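Local coordinates for putative cell surface hydrolase (Lactobacillus plantarum, PDB 3LP5), which is a putative cell surface hydrolase, probably a member of the alpha/beta-hydrolase superfamily, whose substrate is not known, at residues V7-G12 / Y101-S106; V37-V42 / F62-F67; G46-S51 / N85-A90. One frame throughout, in Å; residues are numbered along the deposited sequence.

All three contacts belong to one mixed sheet with helices packed on it. Contact 1 pairs strands 7-10 and 99-105 near the centre of the chain; contact 2 pairs strands 37-42 and 62-67, still largely buried but nearer the sheet's end. The two are continuous, because strands 7-10 and 62-67 are neighbours, with Met-9 probably bonded through its N and O to Ile-63 and Ile-65. Contact 3 lies at the surface, where the outermost strand 48-52 meets helix 74-92. Both strand pairs rest on backbone hydrogen bonds backed by apolar side chains, whereas contact 3 has no hydrogen bond and depends on a few methyl contacts. Leu-40 of contact 2 touches Ile-48, Tyr-50 and Ala-87 of contact 3.

Contact 1: V7-G12 / Y101-S106; sequences VIMVPG and YALGHS
Leu-103 is gripped through both its backbone N and its O: the N donates to Ile-8 O at 2.9 Å, the donor tilted 23° from the carbonyl plane, and the O accepts from Val-10 N at 2.9 Å. The same O lies 3.2 Å from Met-9 CA, a CA-H...O contact, and takes a weak bond from Trp-112 NE1. Above this backbone, Leu-103 CB meets Met-9 CG at 4.0 Å, while the rest of Met-9 leads away from Leu-103, to Phe-62 and to Phe-20 and Ile-24 of helix 17-30. One pair earlier on the same face, Tyr-101 has its CG beside its own backbone N (chi1 -40°) and meets Val-7 CG2 with CD2 at 4.1 Å, the two side chains crossing at a slant. Tyr-101 O receives Ile-8 N at 2.7 Å in a fairly straight bond. The parallel pairing ends with His-105 N bonded to Val-10 O. Beyond it a water joins the two segments, accepting from Gly-12 N at 2.8 Å and also bonded to His-105 ND1 at 2.6 Å. Strand 62-67 flanks strand 7-10 and strand 127-134 flanks 99-105, so the pair is interior to the sheet. The four bonds satisfy the inward-facing N-H and C=O groups of the pair up to Ser-106, where the chain turns out of the strand with phi 59°, consistent with Ser-106 lying at a nucleophile elbow (GxSxG).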
ATOM      1  N   VAL A   7      11.253  -0.558  -1.189  1.00 11.89           N
ATOM      2  CA  VAL A   7       9.826  -0.681  -1.395  1.00 12.13           C
ATOM      3  C   VAL A   7       9.218  -0.906   0.025  1.00 11.95           C
ATOM      4  O   VAL A   7       9.432  -1.980   0.641  1.00 13.54           O
ATOM      5  CB  VAL A   7       9.496  -1.875  -2.254  1.00 11.92           C
ATOM      6  CG1 VAL A   7       7.978  -1.939  -2.531  1.00 11.17           C
ATOM      7  CG2 VAL A   7      10.276  -1.827  -3.526  1.00 15.51           C
ATOM      8  N   ILE A   8       8.504   0.084   0.557  1.00 10.90           N
ATOM      9  CA  ILE A   8       7.946  -0.001   1.928  1.00 11.68           C
ATOM     10  C   ILE A   8       6.494  -0.512   1.935  1.00 12.74           C
ATOM     11  O   ILE A   8       5.671   0.043   1.256  1.00 11.97           O
ATOM     12  CB  ILE A   8       8.086   1.358   2.663  1.00 12.34           C
ATOM     13  CG1 ILE A   8       9.560   1.815   2.565  1.00 12.10           C
ATOM     14  CG2 ILE A   8       7.647   1.215   4.137  1.00  9.35           C
ATOM     15  CD1 ILE A   8       9.904   3.297   3.032  1.00 11.96           C
ATOM     16  N   MET A   9       6.227  -1.635   2.621  1.00 12.87           N
ATOM     17  CA  MET A   9       4.948  -2.345   2.495  1.00 13.57           C
ATOM     18  C   MET A   9       4.249  -2.361   3.841  1.00 13.78           C
ATOM     19  O   MET A   9       4.867  -2.674   4.881  1.00 12.70           O
ATOM     20  CB  MET A   9       5.149  -3.794   2.013  1.00 13.28           C
ATOM     21  CG  MET A   9       6.119  -3.947   0.704  1.00 15.55           C
ATOM     22  SD  MET A   9       6.537  -5.707   0.341  1.00 19.53           S
ATOM     23  CE  MET A   9       8.087  -5.756   1.218  1.00 26.45           C
ATOM     24  N   VAL A  10       2.957  -2.043   3.833  1.00 13.61           N
ATOM     25  CA  VAL A  10       2.171  -1.899   5.064  1.00 12.62           C
ATOM     26  C   VAL A  10       0.916  -2.703   4.894  1.00 13.98           C
ATOM     27  O   VAL A  10       0.122  -2.476   3.960  1.00 14.08           O
ATOM     28  CB  VAL A  10       1.732  -0.417   5.334  1.00 13.54           C
ATOM     29  CG1 VAL A  10       0.863  -0.339   6.618  1.00 10.88           C
ATOM     30  CG2 VAL A  10       2.977   0.490   5.502  1.00 13.96           C
ATOM     31  N   PRO A  11       0.739  -3.676   5.768  1.00 13.28           N
ATOM     32  CA  PRO A  11      -0.373  -4.571   5.610  1.00 13.93           C
ATOM     33  C   PRO A  11      -1.602  -4.049   6.388  1.00 13.75           C
ATOM     34  O   PRO A  11      -1.571  -2.949   6.895  1.00 13.41           O
ATOM     35  CB  PRO A  11       0.181  -5.884   6.193  1.00 12.97           C
ATOM     36  CG  PRO A  11       0.997  -5.393   7.426  1.00 13.69           C
ATOM     37  CD  PRO A  11       1.637  -4.065   6.876  1.00 13.41           C
ATOM     38  N   GLY A  12      -2.694  -4.793   6.385  1.00 15.18           N
ATOM     39  CA  GLY A  12      -3.939  -4.408   7.036  1.00 16.86           C
ATOM     40  C   GLY A  12      -4.185  -5.205   8.309  1.00 18.76           C
ATOM     41  O   GLY A  12      -3.256  -5.564   9.026  1.00 18.08           O
ATOM     42  N   TYR A 101       9.218   3.597  -2.838  1.00 10.41           N
ATOM     43  CA  TYR A 101       7.917   3.168  -3.306  1.00 13.33           C
ATOM     44  C   TYR A 101       7.113   2.578  -2.135  1.00 12.71           C
ATOM     45  O   TYR A 101       7.653   2.001  -1.164  1.00 11.57           O
ATOM     46  CB  TYR A 101       8.054   2.119  -4.405  1.00 14.72           C
ATOM     47  CG  TYR A 101       9.175   2.425  -5.364  1.00 17.02           C
ATOM     48  CD1 TYR A 101       8.948   3.243  -6.441  1.00 19.45           C
ATOM     49  CD2 TYR A 101      10.482   1.991  -5.118  1.00 21.54           C
ATOM     50  CE1 TYR A 101       9.930   3.554  -7.317  1.00 21.05           C
ATOM     51  CE2 TYR A 101      11.516   2.313  -6.001  1.00 23.15           C
ATOM     52  CZ  TYR A 101      11.219   3.099  -7.109  1.00 25.29           C
ATOM     53  OH  TYR A 101      12.179   3.452  -8.045  1.00 26.07           O
ATOM     54  N   ALA A 102       5.809   2.674  -2.261  1.00 13.16           N
ATOM     55  CA  ALA A 102       4.953   2.236  -1.168  1.00 12.21           C
ATOM     56  C   ALA A 102       3.916   1.248  -1.659  1.00 12.21           C
ATOM     57  O   ALA A 102       3.331   1.447  -2.730  1.00 10.04           O
ATOM     58  CB  ALA A 102       4.291   3.462  -0.538  1.00 10.81           C
ATOM     59  N   LEU A 103       3.710   0.162  -0.878  1.00 11.86           N
ATOM     60  CA  LEU A 103       2.637  -0.766  -1.106  1.00 12.22           C
ATOM     61  C   LEU A 103       1.777  -0.782   0.155  1.00 11.90           C
ATOM     62  O   LEU A 103       2.298  -1.002   1.258  1.00 13.01           O
ATOM     63  CB  LEU A 103       3.151  -2.185  -1.371  1.00 11.69           C
ATOM     64  CG  LEU A 103       2.087  -3.264  -1.590  1.00 13.60           C
ATOM     65  CD1 LEU A 103       1.352  -3.148  -2.890  1.00 13.44           C
ATOM     66  CD2 LEU A 103       2.634  -4.706  -1.541  1.00 13.55           C
ATOM     67  N   GLY A 104       0.470  -0.598  -0.004  1.00 11.99           N
ATOM     68  CA  GLY A 104      -0.491  -0.675   1.120  1.00 12.09           C
ATOM     69  C   GLY A 104      -1.543  -1.732   0.847  1.00 14.46           C
ATOM     70  O   GLY A 104      -2.312  -1.653  -0.139  1.00 14.55           O
ATOM     71  N   HIS A 105      -1.606  -2.748   1.705  1.00 13.41           N
ATOM     72  CA  HIS A 105      -2.612  -3.771   1.513  1.00 13.82           C
ATOM     73  C   HIS A 105      -3.772  -3.510   2.446  1.00 13.41           C
ATOM     74  O   HIS A 105      -3.585  -3.286   3.640  1.00 12.25           O
ATOM     75  CB  HIS A 105      -2.030  -5.182   1.752  1.00 14.49           C
ATOM     76  CG  HIS A 105      -3.039  -6.269   1.567  1.00 20.44           C
ATOM     77  ND1 HIS A 105      -3.149  -7.337   2.426  1.00 23.71           N
ATOM     78  CD2 HIS A 105      -4.007  -6.443   0.627  1.00 26.97           C
ATOM     79  CE1 HIS A 105      -4.138  -8.125   2.033  1.00 29.00           C
ATOM     80  NE2 HIS A 105      -4.678  -7.605   0.940  1.00 30.53           N
ATOM     81  N   SER A 106      -4.981  -3.512   1.894  1.00 13.68           N
ATOM     82  CA  SER A 106      -6.181  -3.397   2.730  1.00 14.38           C
ATOM     83  C   SER A 106      -6.081  -2.069   3.513  1.00 13.83           C
ATOM     84  O   SER A 106      -5.799  -1.060   2.904  1.00 13.36           O
ATOM     85  CB  SER A 106      -6.305  -4.654   3.626  1.00 15.84           C
ATOM     86  OG  SER A 106      -7.351  -4.525   4.593  1.00 21.20           O
TER
HETATM   87  O   HOH W   1      -3.027  -7.272   5.059  1.00 23.13           O

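Contact 2: V37-V42 / F62-F67; sequences VLKLTV and FIVIGF
Val-42 turns its CG2 beside its own backbone N and its CG1 anti to that N (chi1 -170°), and CG2 thereby rests 3.7 Å from Gly-66 O and also against Phe-67 CD1. Its CB reaches the edge of the Phe-67 ring, near the ring plane, at 4.0 Å from CD1, the two side chains lying next to each other and pointing the same way. Lys-39 likewise swings CG beside its backbone N (chi1 -68°), where CG lies 4.0 Å from Val-64 CB; CD lies against the same atom, the lysine chain bending at chi2 and again at chi4. On the face that carries Val-42, Leu-38 CD2 packs on Ile-63 CG2 at 4.0 Å, and Leu-40 CD1 reaches that same methyl from the next position but one, at 4.2 Å. Ile-63 CG2 is thus shared by two leucines of the partner strand.

Between the strands run five backbone hydrogen bonds. Val-64 is held on both sides, its N giving to Leu-38 O and its O receiving Leu-40 N at 2.8 Å. Gly-66 repeats the pattern with Leu-40 O and Val-42 N, the latter donor tilted 19° from the carbonyl plane.

Helix 74-92 covers the face of Leu-40, Val-42, Ile-65 and Phe-67, with Ala-87 and Trp-83 touching these residues. Two parallel neighbours of a mixed sheet, here linked in the chain by way of the antiparallel edge strand 48-52, with a helix packed on one face, are consistent with the alpha/beta-hydrolase fold that the family suggests.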
ATOM      1  N   VAL A  37      14.749  -8.553   2.951  1.00 17.55           N
ATOM      2  CA  VAL A  37      13.500  -8.241   3.651  1.00 16.67           C
ATOM      3  C   VAL A  37      13.787  -7.826   5.100  1.00 16.24           C
ATOM      4  O   VAL A  37      14.271  -8.618   5.860  1.00 16.08           O
ATOM      5  CB  VAL A  37      12.550  -9.430   3.667  1.00 16.78           C
ATOM      6  CG1 VAL A  37      11.288  -9.125   4.516  1.00 17.35           C
ATOM      7  CG2 VAL A  37      12.166  -9.856   2.252  1.00 17.23           C
ATOM      8  N   LEU A  38      13.505  -6.567   5.450  1.00 15.90           N
ATOM      9  CA  LEU A  38      13.563  -6.085   6.825  1.00 16.31           C
ATOM     10  C   LEU A  38      12.131  -5.869   7.350  1.00 16.67           C
ATOM     11  O   LEU A  38      11.300  -5.318   6.611  1.00 17.16           O
ATOM     12  CB  LEU A  38      14.250  -4.734   6.809  1.00 16.90           C
ATOM     13  CG  LEU A  38      14.315  -3.994   8.113  1.00 14.98           C
ATOM     14  CD1 LEU A  38      15.255  -4.655   9.128  1.00 15.08           C
ATOM     15  CD2 LEU A  38      14.698  -2.527   7.852  1.00 17.67           C
ATOM     16  N   LYS A  39      11.807  -6.332   8.563  1.00 15.19           N
ATOM     17  CA  LYS A  39      10.432  -6.196   9.107  1.00 16.82           C
ATOM     18  C   LYS A  39      10.466  -5.414  10.374  1.00 16.48           C
ATOM     19  O   LYS A  39      11.241  -5.776  11.280  1.00 16.60           O
ATOM     20  CB  LYS A  39       9.777  -7.545   9.452  1.00 17.57           C
ATOM     21  CG  LYS A  39       9.457  -8.407   8.273  1.00 25.13           C
ATOM     22  CD  LYS A  39       8.135  -9.193   8.476  1.00 35.24           C
ATOM     23  CE  LYS A  39       7.827 -10.153   7.261  1.00 38.70           C
ATOM     24  NZ  LYS A  39       8.828 -11.277   7.131  1.00 39.26           N
ATOM     25  N   LEU A  40       9.628  -4.373  10.448  1.00 15.15           N
ATOM     26  CA  LEU A  40       9.458  -3.568  11.655  1.00 14.87           C
ATOM     27  C   LEU A  40       8.046  -3.800  12.138  1.00 16.28           C
ATOM     28  O   LEU A  40       7.077  -3.805  11.326  1.00 15.69           O
ATOM     29  CB  LEU A  40       9.631  -2.075  11.379  1.00 13.65           C
ATOM     30  CG  LEU A  40      11.003  -1.431  11.267  1.00 14.92           C
ATOM     31  CD1 LEU A  40      11.879  -2.066  10.102  1.00 15.95           C
ATOM     32  CD2 LEU A  40      10.843   0.149  11.089  1.00 11.69           C
ATOM     33  N   THR A  41       7.923  -4.003  13.450  1.00 14.60           N
ATOM     34  CA  THR A  41       6.629  -4.041  14.084  1.00 14.30           C
ATOM     35  C   THR A  41       6.587  -2.933  15.117  1.00 12.95           C
ATOM     36  O   THR A  41       7.370  -2.945  16.105  1.00 12.93           O
ATOM     37  CB  THR A  41       6.404  -5.379  14.810  1.00 14.51           C
ATOM     38  OG1 THR A  41       6.525  -6.403  13.840  1.00 17.30           O
ATOM     39  CG2 THR A  41       4.944  -5.468  15.335  1.00 15.21           C
ATOM     40  N   VAL A  42       5.721  -1.954  14.893  1.00 11.89           N
ATOM     41  CA  VAL A  42       5.631  -0.844  15.846  1.00 12.06           C
ATOM     42  C   VAL A  42       4.714  -1.256  16.954  1.00 12.11           C
ATOM     43  O   VAL A  42       3.538  -1.571  16.687  1.00 12.17           O
ATOM     44  CB  VAL A  42       5.089   0.461  15.201  1.00 10.52           C
ATOM     45  CG1 VAL A  42       5.237   1.650  16.157  1.00 10.78           C
ATOM     46  CG2 VAL A  42       5.844   0.731  13.903  1.00 10.54           C
ATOM     47  N   PHE A  62      13.021  -4.618   0.408  1.00 13.57           N
ATOM     48  CA  PHE A  62      11.630  -4.639   0.812  1.00 14.00           C
ATOM     49  C   PHE A  62      11.636  -4.363   2.295  1.00 13.22           C
ATOM     50  O   PHE A  62      12.312  -5.069   3.068  1.00 14.75           O
ATOM     51  CB  PHE A  62      11.024  -6.038   0.592  1.00 14.03           C
ATOM     52  CG  PHE A  62      10.845  -6.446  -0.875  1.00 15.07           C
ATOM     53  CD1 PHE A  62      10.932  -5.511  -1.917  1.00 17.84           C
ATOM     54  CD2 PHE A  62      10.535  -7.774  -1.195  1.00 15.38           C
ATOM     55  CE1 PHE A  62      10.731  -5.875  -3.260  1.00 16.10           C
ATOM     56  CE2 PHE A  62      10.364  -8.166  -2.550  1.00 16.15           C
ATOM     57  CZ  PHE A  62      10.461  -7.219  -3.570  1.00 16.44           C
ATOM     58  N   ILE A  63      10.903  -3.364   2.721  1.00 13.33           N
ATOM     59  CA  ILE A  63      10.773  -3.120   4.146  1.00 12.99           C
ATOM     60  C   ILE A  63       9.277  -3.257   4.550  1.00 14.14           C
ATOM     61  O   ILE A  63       8.437  -2.514   4.027  1.00 14.33           O
ATOM     62  CB  ILE A  63      11.348  -1.752   4.467  1.00 12.49           C
ATOM     63  CG1 ILE A  63      12.811  -1.655   3.969  1.00 10.44           C
ATOM     64  CG2 ILE A  63      11.282  -1.506   5.974  1.00 14.14           C
ATOM     65  CD1 ILE A  63      13.409  -0.184   4.188  1.00 12.58           C
ATOM     66  N   VAL A  64       8.930  -4.229   5.422  1.00 13.07           N
ATOM     67  CA  VAL A  64       7.542  -4.374   5.870  1.00 13.91           C
ATOM     68  C   VAL A  64       7.439  -3.570   7.137  1.00 14.24           C
ATOM     69  O   VAL A  64       8.286  -3.720   8.029  1.00 15.21           O
ATOM     70  CB  VAL A  64       7.192  -5.852   6.189  1.00 13.90           C
ATOM     71  CG1 VAL A  64       5.714  -6.019   6.768  1.00 15.99           C
ATOM     72  CG2 VAL A  64       7.354  -6.689   4.932  1.00 14.82           C
ATOM     73  N   ILE A  65       6.424  -2.730   7.234  1.00 12.65           N
ATOM     74  CA  ILE A  65       6.137  -2.018   8.474  1.00 12.87           C
ATOM     75  C   ILE A  65       4.731  -2.363   8.905  1.00 13.59           C
ATOM     76  O   ILE A  65       3.781  -2.003   8.193  1.00 13.87           O
ATOM     77  CB  ILE A  65       6.265  -0.463   8.319  1.00 11.30           C
ATOM     78  CG1 ILE A  65       7.666  -0.089   7.843  1.00 13.09           C
ATOM     79  CG2 ILE A  65       5.897   0.236   9.679  1.00 13.76           C
ATOM     80  CD1 ILE A  65       7.834   1.365   7.560  1.00 11.72           C
ATOM     81  N   GLY A  66       4.586  -3.078  10.033  1.00 13.13           N
ATOM     82  CA  GLY A  66       3.258  -3.307  10.591  1.00 12.87           C
ATOM     83  C   GLY A  66       3.183  -2.932  12.046  1.00 13.19           C
ATOM     84  O   GLY A  66       4.122  -2.324  12.618  1.00 14.16           O
ATOM     85  N   PHE A  67       2.054  -3.239  12.644  1.00 12.64           N
ATOM     86  CA  PHE A  67       1.732  -2.684  13.975  1.00 13.07           C
ATOM     87  C   PHE A  67       1.220  -3.759  14.900  1.00 13.12           C
ATOM     88  O   PHE A  67       0.384  -4.562  14.464  1.00 14.19           O
ATOM     89  CB  PHE A  67       0.673  -1.579  13.802  1.00 11.68           C
ATOM     90  CG  PHE A  67       0.970  -0.644  12.664  1.00 13.56           C
ATOM     91  CD1 PHE A  67       1.969   0.314  12.782  1.00 13.82           C
ATOM     92  CD2 PHE A  67       0.289  -0.787  11.430  1.00 13.67           C
ATOM     93  CE1 PHE A  67       2.280   1.170  11.710  1.00 12.40           C
ATOM     94  CE2 PHE A  67       0.586   0.027  10.374  1.00 12.14           C
ATOM     95  CZ  PHE A  67       1.616   1.010  10.493  1.00 11.96           C
TER

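Contact 3: G46-S51 / N85-A90; sequences GTIKYS and NTAFKA
The Tyr-50 ring carries Ile-48 CG2 on one face, 3.5 Å above the plane and displaced toward the rim, and beyond the ring its OH reaches Ala-90 CB of the helix at 4.0 Å. Leu-40 of the neighbouring strand comes to that same face, its CG 3.6 Å from Tyr-50 CE1. Aliphatic groups of the sheet thus pack on one face of the phenol, while its oxygen touches the helix.

Ile-48 does most of the joining. Its side chain extends fully at the second torsion (chi2 178°), which carries CD1 across to the helix. There the methyl settles over one turn, 3.8 Å from Ala-87 CA and 3.9 Å from Ala-90 CB, with Ala-87 CB and Thr-86 O also in contact. Because both alanines stop at CB, the isoleucine tip comes down close to the helix backbone.

A second, smaller touch lies just before the strand. Gly-46 O meets Thr-86 CG2 at 3.6 Å, methyl against carbonyl. The polar branch of the threonine is occupied within its own helix, where OG1 is hydrogen-bonded to Val-82 O. Gly-46 itself has a positive phi (90°), a conformation that glycine readily adopts.

With no hydrogen bond between segments 46-51 and 85-90, the outermost strand rests on its helix by van der Waals contact alone, and its backbone hydrogen bonds are made within the sheet, to strand 37-42.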
ATOM      1  N   GLY A  46       4.791   2.891  20.680  1.00 18.75           N
ATOM      2  CA  GLY A  46       5.641   3.544  19.679  1.00 17.75           C
ATOM      3  C   GLY A  46       7.077   3.076  19.561  1.00 18.43           C
ATOM      4  O   GLY A  46       7.822   3.502  18.666  1.00 19.11           O
ATOM      5  N   THR A  47       7.495   2.158  20.414  1.00 17.17           N
ATOM      6  CA  THR A  47       8.785   1.548  20.202  1.00 16.85           C
ATOM      7  C   THR A  47       8.669   0.507  19.067  1.00 16.70           C
ATOM      8  O   THR A  47       7.541   0.148  18.628  1.00 14.99           O
ATOM      9  CB  THR A  47       9.259   0.900  21.495  1.00 18.09           C
ATOM     10  OG1 THR A  47       8.338  -0.146  21.839  1.00 15.74           O
ATOM     11  CG2 THR A  47       9.317   2.012  22.646  1.00 16.78           C
ATOM     12  N   ILE A  48       9.819   0.073  18.555  1.00 15.62           N
ATOM     13  CA  ILE A  48       9.864  -0.720  17.326  1.00 15.55           C
ATOM     14  C   ILE A  48      10.608  -2.000  17.575  1.00 16.42           C
ATOM     15  O   ILE A  48      11.732  -1.996  18.160  1.00 17.19           O
ATOM     16  CB  ILE A  48      10.525   0.056  16.186  1.00 17.03           C
ATOM     17  CG1 ILE A  48       9.786   1.395  15.945  1.00 17.18           C
ATOM     18  CG2 ILE A  48      10.617  -0.791  14.917  1.00 14.10           C
ATOM     19  CD1 ILE A  48      10.435   2.229  14.833  1.00 19.91           C
ATOM     20  N   LYS A  49      10.012  -3.103  17.175  1.00 15.66           N
ATOM     21  CA  LYS A  49      10.760  -4.370  17.092  1.00 17.82           C
ATOM     22  C   LYS A  49      11.220  -4.638  15.661  1.00 17.30           C
ATOM     23  O   LYS A  49      10.471  -4.354  14.737  1.00 17.53           O
ATOM     24  CB  LYS A  49       9.873  -5.505  17.587  1.00 17.51           C
ATOM     25  CG  LYS A  49       9.711  -5.405  19.111  1.00 22.70           C
ATOM     26  CD  LYS A  49       8.999  -6.599  19.691  1.00 28.95           C
ATOM     27  CE  LYS A  49       9.275  -6.663  21.192  1.00 33.63           C
ATOM     28  NZ  LYS A  49       9.607  -8.105  21.569  1.00 38.31           N
ATOM     29  N   TYR A  50      12.412  -5.217  15.484  1.00 17.15           N
ATOM     30  CA  TYR A  50      13.000  -5.445  14.126  1.00 16.82           C
ATOM     31  C   TYR A  50      13.308  -6.888  13.857  1.00 16.86           C
ATOM     32  O   TYR A  50      13.732  -7.609  14.748  1.00 16.44           O
ATOM     33  CB  TYR A  50      14.309  -4.722  13.998  1.00 15.70           C
ATOM     34  CG  TYR A  50      14.207  -3.222  14.112  1.00 17.59           C
ATOM     35  CD1 TYR A  50      14.178  -2.441  13.001  1.00 16.99           C
ATOM     36  CD2 TYR A  50      14.184  -2.607  15.334  1.00 17.68           C
ATOM     37  CE1 TYR A  50      14.139  -1.059  13.088  1.00 18.63           C
ATOM     38  CE2 TYR A  50      14.130  -1.200  15.437  1.00 20.75           C
ATOM     39  CZ  TYR A  50      14.110  -0.453  14.296  1.00 20.75           C
ATOM     40  OH  TYR A  50      14.035   0.928  14.358  1.00 25.51           O
ATOM     41  N   SER A  51      13.100  -7.298  12.626  1.00 17.18           N
ATOM     42  CA  SER A  51      13.357  -8.639  12.172  1.00 18.99           C
ATOM     43  C   SER A  51      14.040  -8.486  10.791  1.00 19.26           C
ATOM     44  O   SER A  51      13.716  -7.537  10.045  1.00 17.67           O
ATOM     45  CB  SER A  51      11.985  -9.316  12.027  1.00 20.21           C
ATOM     46  OG  SER A  51      12.118 -10.705  12.176  1.00 26.46           O
ATOM     47  N   ASN A  85       4.723   6.946  10.580  1.00 11.05           N
ATOM     48  CA  ASN A  85       5.637   8.081  10.584  1.00 11.63           C
ATOM     49  C   ASN A  85       6.767   7.837  11.602  1.00 11.99           C
ATOM     50  O   ASN A  85       7.954   8.118  11.306  1.00 12.62           O
ATOM     51  CB  ASN A  85       4.831   9.314  10.974  1.00 10.31           C
ATOM     52  CG  ASN A  85       5.585  10.612  10.750  1.00 12.56           C
ATOM     53  OD1 ASN A  85       6.566  10.682   9.993  1.00  9.62           O
ATOM     54  ND2 ASN A  85       5.148  11.638  11.440  1.00 14.53           N
ATOM     55  N   THR A  86       6.430   7.265  12.773  1.00 11.57           N
ATOM     56  CA  THR A  86       7.499   6.899  13.709  1.00 12.64           C
ATOM     57  C   THR A  86       8.494   5.926  13.082  1.00 11.74           C
ATOM     58  O   THR A  86       9.657   6.076  13.253  1.00 12.17           O
ATOM     59  CB  THR A  86       6.907   6.271  15.008  1.00 14.02           C
ATOM     60  OG1 THR A  86       6.023   7.235  15.571  1.00 14.21           O
ATOM     61  CG2 THR A  86       8.004   5.923  16.052  1.00 14.48           C
ATOM     62  N   ALA A  87       8.020   4.908  12.357  1.00 11.96           N
ATOM     63  CA  ALA A  87       8.895   3.926  11.816  1.00 10.90           C
ATOM     64  C   ALA A  87       9.652   4.557  10.632  1.00 11.62           C
ATOM     65  O   ALA A  87      10.841   4.370  10.460  1.00 11.29           O
ATOM     66  CB  ALA A  87       8.088   2.660  11.360  1.00  9.29           C
ATOM     67  N   PHE A  88       8.955   5.348   9.845  1.00 11.92           N
ATOM     68  CA  PHE A  88       9.571   5.957   8.680  1.00 13.88           C
ATOM     69  C   PHE A  88      10.716   6.840   9.153  1.00 14.13           C
ATOM     70  O   PHE A  88      11.803   6.805   8.611  1.00 13.30           O
ATOM     71  CB  PHE A  88       8.516   6.781   7.920  1.00 13.08           C
ATOM     72  CG  PHE A  88       8.992   7.317   6.622  1.00 15.24           C
ATOM     73  CD1 PHE A  88       9.014   6.488   5.490  1.00 13.53           C
ATOM     74  CD2 PHE A  88       9.392   8.637   6.514  1.00 14.80           C
ATOM     75  CE1 PHE A  88       9.423   6.973   4.230  1.00 14.29           C
ATOM     76  CE2 PHE A  88       9.847   9.140   5.272  1.00 17.09           C
ATOM     77  CZ  PHE A  88       9.853   8.291   4.114  1.00 15.07           C
ATOM     78  N   LYS A  89      10.481   7.640  10.194  1.00 16.62           N
ATOM     79  CA  LYS A  89      11.566   8.496  10.682  1.00 16.85           C
ATOM     80  C   LYS A  89      12.727   7.717  11.223  1.00 16.35           C
ATOM     81  O   LYS A  89      13.843   8.100  10.995  1.00 16.21           O
ATOM     82  CB  LYS A  89      11.088   9.562  11.673  1.00 17.76           C
ATOM     83  CG  LYS A  89      10.251  10.601  10.957  1.00 21.62           C
ATOM     84  CD  LYS A  89      10.105  11.818  11.792  1.00 28.03           C
ATOM     85  CE  LYS A  89       9.354  11.475  13.032  1.00 32.45           C
ATOM     86  NZ  LYS A  89       8.881  12.710  13.699  1.00 35.57           N
ATOM     87  N   ALA A  90      12.471   6.596  11.883  1.00 15.71           N
ATOM     88  CA  ALA A  90      13.571   5.757  12.369  1.00 15.97           C
ATOM     89  C   ALA A  90      14.392   5.236  11.197  1.00 15.20           C
ATOM     90  O   ALA A  90      15.609   5.160  11.266  1.00 14.22           O
ATOM     91  CB  ALA A  90      13.032   4.595  13.208  1.00 14.40           C
TER